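Local structure of putative exported protein (Bordetella pertussis Tohama I, 2PFY) at residues L85-T99 against G289-K301. The protein binds pyroglutamic acid as an extracytoplasmic solute receptor, probably delivering it to a tripartite ATP-independent periplasmic (TRAP) transporter. Sequence-based numbering, arbitrary orientation.
Sequences LASSFNESEKLWKAT and GADGQQLLDAYRK
Tyr299 and Leu95 meet where the C-terminal helix 290-300 of this DctP-family periplasmic binding protein packs against helix 89-99. The two helices run roughly antiparallel, 139° between their directions, with axes 8.5 Å apart at closest approach. The tight part is built round the buried Tyr299 ring. Its CG stands anti to the backbone N (chi1 170°), which sends the ring across the first turns of helix 89-99 to the loop before it. Leu95 covers one face: CD1 lies above the plane toward the rim, and CB makes an off-centre CH-pi contact 4.2 Å from the ring centroid. Leu85 CD1 packs against CE2 on one flank of the ring; CE1, on the other flank, comes near Glu91 O. Beyond the tyrosine, Leu295 CD2 reaches Leu95 CD1 at 3.7 Å and also touches Thr99 OG1. That hydroxyl donates to Leu95 O from above the carbonyl plane. Ala98 CB meets Ala298 CB at 3.8 Å.

The outer side is looser and polar. Lys94 lays its aliphatic chain obliquely past the tyrosine toward the end of the chain. Its NZ gives Lys301 O only a weak hydrogen bond of 3.4 Å. The exposed Arg300 extends back so that one guanidinium face rests on Leu85 CD1. Ser88 and Glu91 form a capping box at the start of helix 89-99, with Glu91 N donating to Ser88 OG. Elsewhere, Leu296 also touches Trp284 of helix 267-287, and Asp291 forms a salt bridge with Arg106. At the tip of the ring, Tyr299 OH donates to Leu85 O at 2.7 Å, tilted 23° from the carbonyl plane.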
ATOM      1  N   LEU A  85      -5.970  -6.262 -12.694  1.00 31.54           N
ATOM      2  CA  LEU A  85      -4.884  -7.142 -13.101  1.00 30.84           C
ATOM      3  C   LEU A  85      -4.686  -8.299 -12.114  1.00 30.56           C
ATOM      4  O   LEU A  85      -4.451  -9.452 -12.503  1.00 29.94           O
ATOM      5  CB  LEU A  85      -3.596  -6.327 -13.268  1.00 30.87           C
ATOM      6  CG  LEU A  85      -2.304  -7.104 -13.593  1.00 31.98           C
ATOM      7  CD1 LEU A  85      -2.307  -7.720 -14.994  1.00 31.64           C
ATOM      8  CD2 LEU A  85      -1.103  -6.217 -13.432  1.00 30.60           C
ATOM      9  N   ALA A  86      -4.775  -8.002 -10.819  1.00 30.07           N
ATOM     10  CA  ALA A  86      -4.568  -9.023  -9.791  1.00 30.01           C
ATOM     11  C   ALA A  86      -5.435  -8.690  -8.566  1.00 30.87           C
ATOM     12  O   ALA A  86      -4.952  -8.128  -7.584  1.00 31.60           O
ATOM     13  CB  ALA A  86      -3.100  -9.096  -9.408  1.00 29.64           C
ATOM     14  N   SER A  87      -6.717  -9.021  -8.644  1.00 30.34           N
ATOM     15  CA  SER A  87      -7.683  -8.470  -7.699  1.00 29.82           C
ATOM     16  C   SER A  87      -8.039  -9.408  -6.566  1.00 29.22           C
ATOM     17  O   SER A  87      -8.691  -9.003  -5.603  1.00 28.68           O
ATOM     18  CB  SER A  87      -8.928  -8.009  -8.447  1.00 29.88           C
ATOM     19  OG  SER A  87      -8.718  -6.696  -8.965  1.00 31.64           O
ATOM     20  N   SER A  88      -7.628 -10.670  -6.698  1.00 28.71           N
ATOM     21  CA  SER A  88      -7.722 -11.634  -5.597  1.00 27.88           C
ATOM     22  C   SER A  88      -6.371 -11.725  -4.875  1.00 27.09           C
ATOM     23  O   SER A  88      -5.341 -11.386  -5.448  1.00 26.03           O
ATOM     24  CB  SER A  88      -8.143 -13.006  -6.122  1.00 28.43           C
ATOM     25  OG  SER A  88      -7.110 -13.559  -6.900  1.00 28.05           O
ATOM     26  N   PHE A  89      -6.364 -12.139  -3.612  1.00 25.99           N
ATOM     27  CA  PHE A  89      -5.068 -12.333  -2.925  1.00 26.37           C
ATOM     28  C   PHE A  89      -4.145 -13.306  -3.635  1.00 27.00           C
ATOM     29  O   PHE A  89      -2.927 -13.088  -3.664  1.00 27.54           O
ATOM     30  CB  PHE A  89      -5.239 -12.758  -1.470  1.00 25.41           C
ATOM     31  CG  PHE A  89      -5.624 -11.630  -0.547  1.00 25.95           C
ATOM     32  CD1 PHE A  89      -4.710 -10.623  -0.240  1.00 24.20           C
ATOM     33  CD2 PHE A  89      -6.905 -11.593   0.043  1.00 24.83           C
ATOM     34  CE1 PHE A  89      -5.065  -9.559   0.639  1.00 24.95           C
ATOM     35  CE2 PHE A  89      -7.273 -10.551   0.921  1.00 25.60           C
ATOM     36  CZ  PHE A  89      -6.342  -9.534   1.223  1.00 24.75           C
ATOM     37  N   ASN A  90      -4.711 -14.394  -4.183  1.00 27.44           N
ATOM     38  CA  ASN A  90      -3.880 -15.434  -4.853  1.00 28.54           C
ATOM     39  C   ASN A  90      -3.188 -14.858  -6.080  1.00 27.84           C
ATOM     40  O   ASN A  90      -1.994 -15.047  -6.266  1.00 28.21           O
ATOM     41  CB  ASN A  90      -4.713 -16.680  -5.231  1.00 29.15           C
ATOM     42  CG  ASN A  90      -4.968 -17.614  -4.034  1.00 31.14           C
ATOM     43  OD1 ASN A  90      -4.565 -17.345  -2.891  1.00 32.95           O
ATOM     44  ND2 ASN A  90      -5.659 -18.717  -4.304  1.00 33.75           N
ATOM     45  N   GLU A  91      -3.924 -14.095  -6.882  1.00 28.16           N
ATOM     46  CA  GLU A  91      -3.295 -13.372  -8.008  1.00 29.34           C
ATOM     47  C   GLU A  91      -2.266 -12.350  -7.507  1.00 28.41           C
ATOM     48  O   GLU A  91      -1.189 -12.238  -8.091  1.00 27.48           O
ATOM     49  CB  GLU A  91      -4.329 -12.648  -8.866  1.00 29.17           C
ATOM     50  CG  GLU A  91      -5.195 -13.542  -9.705  1.00 34.35           C
ATOM     51  CD  GLU A  91      -6.318 -12.757 -10.356  1.00 39.29           C
ATOM     52  OE1 GLU A  91      -7.190 -12.220  -9.634  1.00 40.80           O
ATOM     53  OE2 GLU A  91      -6.313 -12.660 -11.593  1.00 43.63           O
ATOM     54  N   SER A  92      -2.630 -11.574  -6.469  1.00 27.99           N
ATOM     55  CA  SER A  92      -1.730 -10.554  -5.898  1.00 27.44           C
ATOM     56  C   SER A  92      -0.395 -11.172  -5.488  1.00 27.68           C
ATOM     57  O   SER A  92       0.678 -10.606  -5.752  1.00 27.57           O
ATOM     58  CB  SER A  92      -2.395  -9.842  -4.694  1.00 27.35           C
ATOM     59  OG  SER A  92      -1.653  -8.693  -4.281  1.00 23.88           O
ATOM     60  N   GLU A  93      -0.488 -12.328  -4.846  1.00 28.37           N
ATOM     61  CA  GLU A  93       0.654 -13.057  -4.324  1.00 30.45           C
ATOM     62  C   GLU A  93       1.603 -13.520  -5.441  1.00 30.51           C
ATOM     63  O   GLU A  93       2.812 -13.432  -5.297  1.00 30.01           O
ATOM     64  CB  GLU A  93       0.213 -14.227  -3.460  1.00 30.52           C
ATOM     65  CG  GLU A  93       1.382 -14.822  -2.670  1.00 34.16           C
ATOM     66  CD  GLU A  93       1.041 -16.051  -1.863  1.00 38.10           C
ATOM     67  OE1 GLU A  93      -0.157 -16.358  -1.656  1.00 40.77           O
ATOM     68  OE2 GLU A  93       2.004 -16.716  -1.421  1.00 39.57           O
ATOM     69  N   LYS A  94       1.028 -13.980  -6.547  1.00 31.91           N
ATOM     70  CA  LYS A  94       1.768 -14.402  -7.717  1.00 33.12           C
ATOM     71  C   LYS A  94       2.404 -13.184  -8.354  1.00 32.54           C
ATOM     72  O   LYS A  94       3.589 -13.205  -8.694  1.00 32.66           O
ATOM     73  CB  LYS A  94       0.835 -15.105  -8.706  1.00 34.13           C
ATOM     74  CG  LYS A  94       1.536 -15.699  -9.956  1.00 35.90           C
ATOM     75  CD  LYS A  94       0.582 -16.658 -10.705  1.00 36.15           C
ATOM     76  CE  LYS A  94       1.286 -17.334 -11.905  1.00 40.55           C
ATOM     77  NZ  LYS A  94       2.794 -17.341 -11.763  1.00 41.08           N
ATOM     78  N   LEU A  95       1.635 -12.102  -8.472  1.00 31.63           N
ATOM     79  CA  LEU A  95       2.181 -10.848  -8.972  1.00 30.69           C
ATOM     80  C   LEU A  95       3.363 -10.364  -8.103  1.00 30.69           C
ATOM     81  O   LEU A  95       4.385  -9.910  -8.631  1.00 30.83           O
ATOM     82  CB  LEU A  95       1.079  -9.776  -9.101  1.00 30.46           C
ATOM     83  CG  LEU A  95       1.474  -8.385  -9.650  1.00 30.71           C
ATOM     84  CD1 LEU A  95       2.133  -8.467 -11.080  1.00 27.14           C
ATOM     85  CD2 LEU A  95       0.313  -7.399  -9.661  1.00 28.77           C
ATOM     86  N   TRP A  96       3.221 -10.471  -6.778  1.00 30.04           N
ATOM     87  CA  TRP A  96       4.249 -10.021  -5.836  1.00 29.91           C
ATOM     88  C   TRP A  96       5.542 -10.837  -6.001  1.00 31.19           C
ATOM     89  O   TRP A  96       6.646 -10.296  -6.032  1.00 30.27           O
ATOM     90  CB  TRP A  96       3.731 -10.052  -4.385  1.00 28.14           C
ATOM     91  CG  TRP A  96       4.824  -9.779  -3.354  1.00 26.67           C
ATOM     92  CD1 TRP A  96       5.346 -10.671  -2.456  1.00 25.52           C
ATOM     93  CD2 TRP A  96       5.550  -8.554  -3.159  1.00 25.25           C
ATOM     94  NE1 TRP A  96       6.322 -10.080  -1.701  1.00 23.19           N
ATOM     95  CE2 TRP A  96       6.476  -8.784  -2.107  1.00 24.48           C
ATOM     96  CE3 TRP A  96       5.485  -7.271  -3.747  1.00 25.04           C
ATOM     97  CZ2 TRP A  96       7.355  -7.795  -1.645  1.00 24.32           C
ATOM     98  CZ3 TRP A  96       6.354  -6.284  -3.288  1.00 25.37           C
ATOM     99  CH2 TRP A  96       7.277  -6.555  -2.232  1.00 25.74           C
ATOM    100  N   LYS A  97       5.381 -12.146  -6.111  1.00 33.19           N
ATOM    101  CA  LYS A  97       6.508 -13.059  -6.314  1.00 35.61           C
ATOM    102  C   LYS A  97       7.313 -12.681  -7.594  1.00 35.51           C
ATOM    103  O   LYS A  97       8.544 -12.707  -7.581  1.00 36.10           O
ATOM    104  CB  LYS A  97       5.976 -14.488  -6.368  1.00 35.90           C
ATOM    105  CG  LYS A  97       6.521 -15.419  -5.273  1.00 42.18           C
ATOM    106  CD  LYS A  97       6.351 -16.914  -5.706  1.00 47.65           C
ATOM    107  CE  LYS A  97       7.713 -17.603  -5.982  1.00 50.10           C
ATOM    108  NZ  LYS A  97       7.709 -18.379  -7.265  1.00 51.22           N
ATOM    109  N   ALA A  98       6.618 -12.283  -8.663  1.00 35.39           N
ATOM    110  CA  ALA A  98       7.232 -11.751  -9.904  1.00 34.87           C
ATOM    111  C   ALA A  98       7.790 -10.326  -9.778  1.00 35.03           C
ATOM    112  O   ALA A  98       8.727  -9.949 -10.502  1.00 34.31           O
ATOM    113  CB  ALA A  98       6.203 -11.769 -11.059  1.00 35.38           C
ATOM    114  N   THR A  99       7.188  -9.519  -8.901  1.00 33.06           N
ATOM    115  CA  THR A  99       7.559  -8.102  -8.764  1.00 32.79           C
ATOM    116  C   THR A  99       8.766  -7.916  -7.840  1.00 32.95           C
ATOM    117  O   THR A  99       9.703  -7.142  -8.155  1.00 32.00           O
ATOM    118  CB  THR A  99       6.368  -7.275  -8.234  1.00 32.71           C
ATOM    119  OG1 THR A  99       5.259  -7.416  -9.127  1.00 31.88           O
ATOM    120  CG2 THR A  99       6.705  -5.813  -8.119  1.00 31.87           C
ATOM    121  N   GLY A 289       9.972  -1.025 -19.343  1.00 53.47           N
ATOM    122  CA  GLY A 289      10.841  -1.432 -20.450  1.00 53.66           C
ATOM    123  C   GLY A 289      10.636  -2.897 -20.723  1.00 53.91           C
ATOM    124  O   GLY A 289       9.511  -3.387 -20.668  1.00 53.74           O
ATOM    125  N   ALA A 290      11.737  -3.592 -20.994  1.00 54.25           N
ATOM    126  CA  ALA A 290      11.756  -5.042 -21.106  1.00 54.40           C
ATOM    127  C   ALA A 290      11.617  -5.667 -19.722  1.00 54.29           C
ATOM    128  O   ALA A 290      11.173  -6.810 -19.590  1.00 54.41           O
ATOM    129  CB  ALA A 290      13.062  -5.505 -21.770  1.00 54.45           C
ATOM    130  N   ASP A 291      12.022  -4.924 -18.696  1.00 54.02           N
ATOM    131  CA  ASP A 291      11.886  -5.391 -17.320  1.00 53.87           C
ATOM    132  C   ASP A 291      10.400  -5.545 -16.978  1.00 52.89           C
ATOM    133  O   ASP A 291       9.987  -6.566 -16.440  1.00 52.33           O
ATOM    134  CB  ASP A 291      12.611  -4.452 -16.345  1.00 54.22           C
ATOM    135  CG  ASP A 291      14.129  -4.356 -16.625  1.00 55.32           C
ATOM    136  OD1 ASP A 291      14.924  -4.332 -15.667  1.00 53.54           O
ATOM    137  OD2 ASP A 291      14.522  -4.281 -17.808  1.00 58.11           O
ATOM    138  N   GLY A 292       9.609  -4.542 -17.338  1.00 52.45           N
ATOM    139  CA  GLY A 292       8.149  -4.629 -17.274  1.00 52.67           C
ATOM    140  C   GLY A 292       7.600  -5.890 -17.921  1.00 52.86           C
ATOM    141  O   GLY A 292       6.891  -6.675 -17.270  1.00 52.13           O
ATOM    142  N   GLN A 293       7.935  -6.098 -19.200  1.00 52.70           N
ATOM    143  CA  GLN A 293       7.470  -7.285 -19.926  1.00 52.59           C
ATOM    144  C   GLN A 293       7.890  -8.604 -19.281  1.00 52.19           C
ATOM    145  O   GLN A 293       7.094  -9.541 -19.234  1.00 52.17           O
ATOM    146  CB  GLN A 293       7.875  -7.251 -21.410  1.00 53.07           C
ATOM    147  CG  GLN A 293       7.033  -6.305 -22.286  1.00 54.30           C
ATOM    148  CD  GLN A 293       5.550  -6.697 -22.395  1.00 55.30           C
ATOM    149  OE1 GLN A 293       5.171  -7.862 -22.232  1.00 54.90           O
ATOM    150  NE2 GLN A 293       4.709  -5.704 -22.668  1.00 56.92           N
ATOM    151  N   GLN A 294       9.118  -8.691 -18.770  1.00 52.07           N
ATOM    152  CA  GLN A 294       9.517  -9.924 -18.078  1.00 52.59           C
ATOM    153  C   GLN A 294       8.772 -10.142 -16.754  1.00 51.40           C
ATOM    154  O   GLN A 294       8.597 -11.283 -16.319  1.00 51.40           O
ATOM    155  CB  GLN A 294      11.049 -10.139 -17.949  1.00 52.65           C
ATOM    156  CG  GLN A 294      11.936  -8.947 -17.583  1.00 54.97           C
ATOM    157  CD  GLN A 294      13.450  -9.285 -17.635  1.00 55.17           C
ATOM    158  OE1 GLN A 294      13.951 -10.099 -16.844  1.00 58.21           O
ATOM    159  NE2 GLN A 294      14.172  -8.646 -18.565  1.00 55.91           N
ATOM    160  N   LEU A 295       8.331  -9.048 -16.133  1.00 50.04           N
ATOM    161  CA  LEU A 295       7.504  -9.122 -14.915  1.00 49.48           C
ATOM    162  C   LEU A 295       6.116  -9.685 -15.271  1.00 49.10           C
ATOM    163  O   LEU A 295       5.671 -10.681 -14.699  1.00 48.62           O
ATOM    164  CB  LEU A 295       7.417  -7.745 -14.232  1.00 48.83           C
ATOM    165  CG  LEU A 295       6.768  -7.548 -12.849  1.00 48.35           C
ATOM    166  CD1 LEU A 295       6.911  -6.102 -12.392  1.00 43.04           C
ATOM    167  CD2 LEU A 295       5.300  -7.953 -12.845  1.00 44.61           C
ATOM    168  N   LEU A 296       5.457  -9.047 -16.232  1.00 49.43           N
ATOM    169  CA  LEU A 296       4.151  -9.493 -16.714  1.00 49.85           C
ATOM    170  C   LEU A 296       4.155 -10.936 -17.240  1.00 50.30           C
ATOM    171  O   LEU A 296       3.260 -11.717 -16.904  1.00 50.10           O
ATOM    172  CB  LEU A 296       3.621  -8.523 -17.764  1.00 49.95           C
ATOM    173  CG  LEU A 296       2.419  -7.611 -17.499  1.00 50.60           C
ATOM    174  CD1 LEU A 296       2.241  -7.189 -16.020  1.00 52.08           C
ATOM    175  CD2 LEU A 296       2.440  -6.406 -18.435  1.00 49.70           C
ATOM    176  N   ASP A 297       5.170 -11.297 -18.033  1.00 50.40           N
ATOM    177  CA  ASP A 297       5.372 -12.697 -18.449  1.00 50.75           C
ATOM    178  C   ASP A 297       5.478 -13.648 -17.262  1.00 50.22           C
ATOM    179  O   ASP A 297       4.796 -14.683 -17.230  1.00 50.32           O
ATOM    180  CB  ASP A 297       6.626 -12.851 -19.341  1.00 51.31           C
ATOM    181  CG  ASP A 297       6.502 -12.111 -20.669  1.00 52.22           C
ATOM    182  OD1 ASP A 297       5.356 -11.888 -21.128  1.00 50.41           O
ATOM    183  OD2 ASP A 297       7.566 -11.750 -21.248  1.00 54.52           O
ATOM    184  N   ALA A 298       6.325 -13.299 -16.292  1.00 49.41           N
ATOM    185  CA  ALA A 298       6.474 -14.091 -15.070  1.00 49.36           C
ATOM    186  C   ALA A 298       5.147 -14.256 -14.311  1.00 49.32           C
ATOM    187  O   ALA A 298       4.827 -15.360 -13.850  1.00 49.31           O
ATOM    188  CB  ALA A 298       7.544 -13.490 -14.159  1.00 49.57           C
ATOM    189  N   TYR A 299       4.389 -13.160 -14.186  1.00 48.91           N
ATOM    190  CA  TYR A 299       3.075 -13.190 -13.533  1.00 48.70           C
ATOM    191  C   TYR A 299       2.098 -14.084 -14.287  1.00 50.46           C
ATOM    192  O   TYR A 299       1.496 -14.996 -13.703  1.00 50.20           O
ATOM    193  CB  TYR A 299       2.483 -11.776 -13.424  1.00 46.58           C
ATOM    194  CG  TYR A 299       1.026 -11.727 -12.975  1.00 43.35           C
ATOM    195  CD1 TYR A 299       0.605 -12.365 -11.802  1.00 40.70           C
ATOM    196  CD2 TYR A 299       0.075 -11.033 -13.723  1.00 41.45           C
ATOM    197  CE1 TYR A 299      -0.742 -12.310 -11.383  1.00 39.42           C
ATOM    198  CE2 TYR A 299      -1.277 -10.970 -13.314  1.00 40.00           C
ATOM    199  CZ  TYR A 299      -1.668 -11.605 -12.149  1.00 40.15           C
ATOM    200  OH  TYR A 299      -2.985 -11.546 -11.762  1.00 38.70           O
ATOM    201  N   ARG A 300       1.954 -13.822 -15.588  1.00 52.64           N
ATOM    202  CA  ARG A 300       0.956 -14.522 -16.399  1.00 54.86           C
ATOM    203  C   ARG A 300       1.375 -15.953 -16.776  1.00 56.06           C
ATOM    204  O   ARG A 300       0.589 -16.699 -17.363  1.00 56.84           O
ATOM    205  CB  ARG A 300       0.498 -13.662 -17.593  1.00 54.72           C
ATOM    206  CG  ARG A 300      -0.644 -12.692 -17.216  1.00 54.98           C
ATOM    207  CD  ARG A 300      -0.882 -11.600 -18.265  1.00 55.46           C
ATOM    208  NE  ARG A 300      -1.985 -10.635 -18.023  1.00 55.98           N
ATOM    209  CZ  ARG A 300      -3.050 -10.770 -17.213  1.00 55.73           C
ATOM    210  NH1 ARG A 300      -3.267 -11.855 -16.469  1.00 54.00           N
ATOM    211  NH2 ARG A 300      -3.935  -9.783 -17.159  1.00 54.85           N
ATOM    212  N   LYS A 301       2.599 -16.330 -16.389  1.00 57.18           N
ATOM    213  CA  LYS A 301       3.081 -17.716 -16.438  1.00 58.20           C
ATOM    214  C   LYS A 301       2.179 -18.643 -15.602  1.00 58.50           C
ATOM    215  O   LYS A 301       2.605 -19.261 -14.614  1.00 59.06           O
ATOM    216  CB  LYS A 301       4.538 -17.778 -15.945  1.00 58.53           C
ATOM    217  CG  LYS A 301       5.238 -19.145 -16.063  1.00 59.52           C
ATOM    218  CD  LYS A 301       6.017 -19.289 -17.363  1.00 60.75           C
ATOM    219  CE  LYS A 301       6.716 -20.653 -17.435  1.00 60.42           C
ATOM    220  NZ  LYS A 301       7.611 -20.770 -18.624  1.00 60.77           N
TER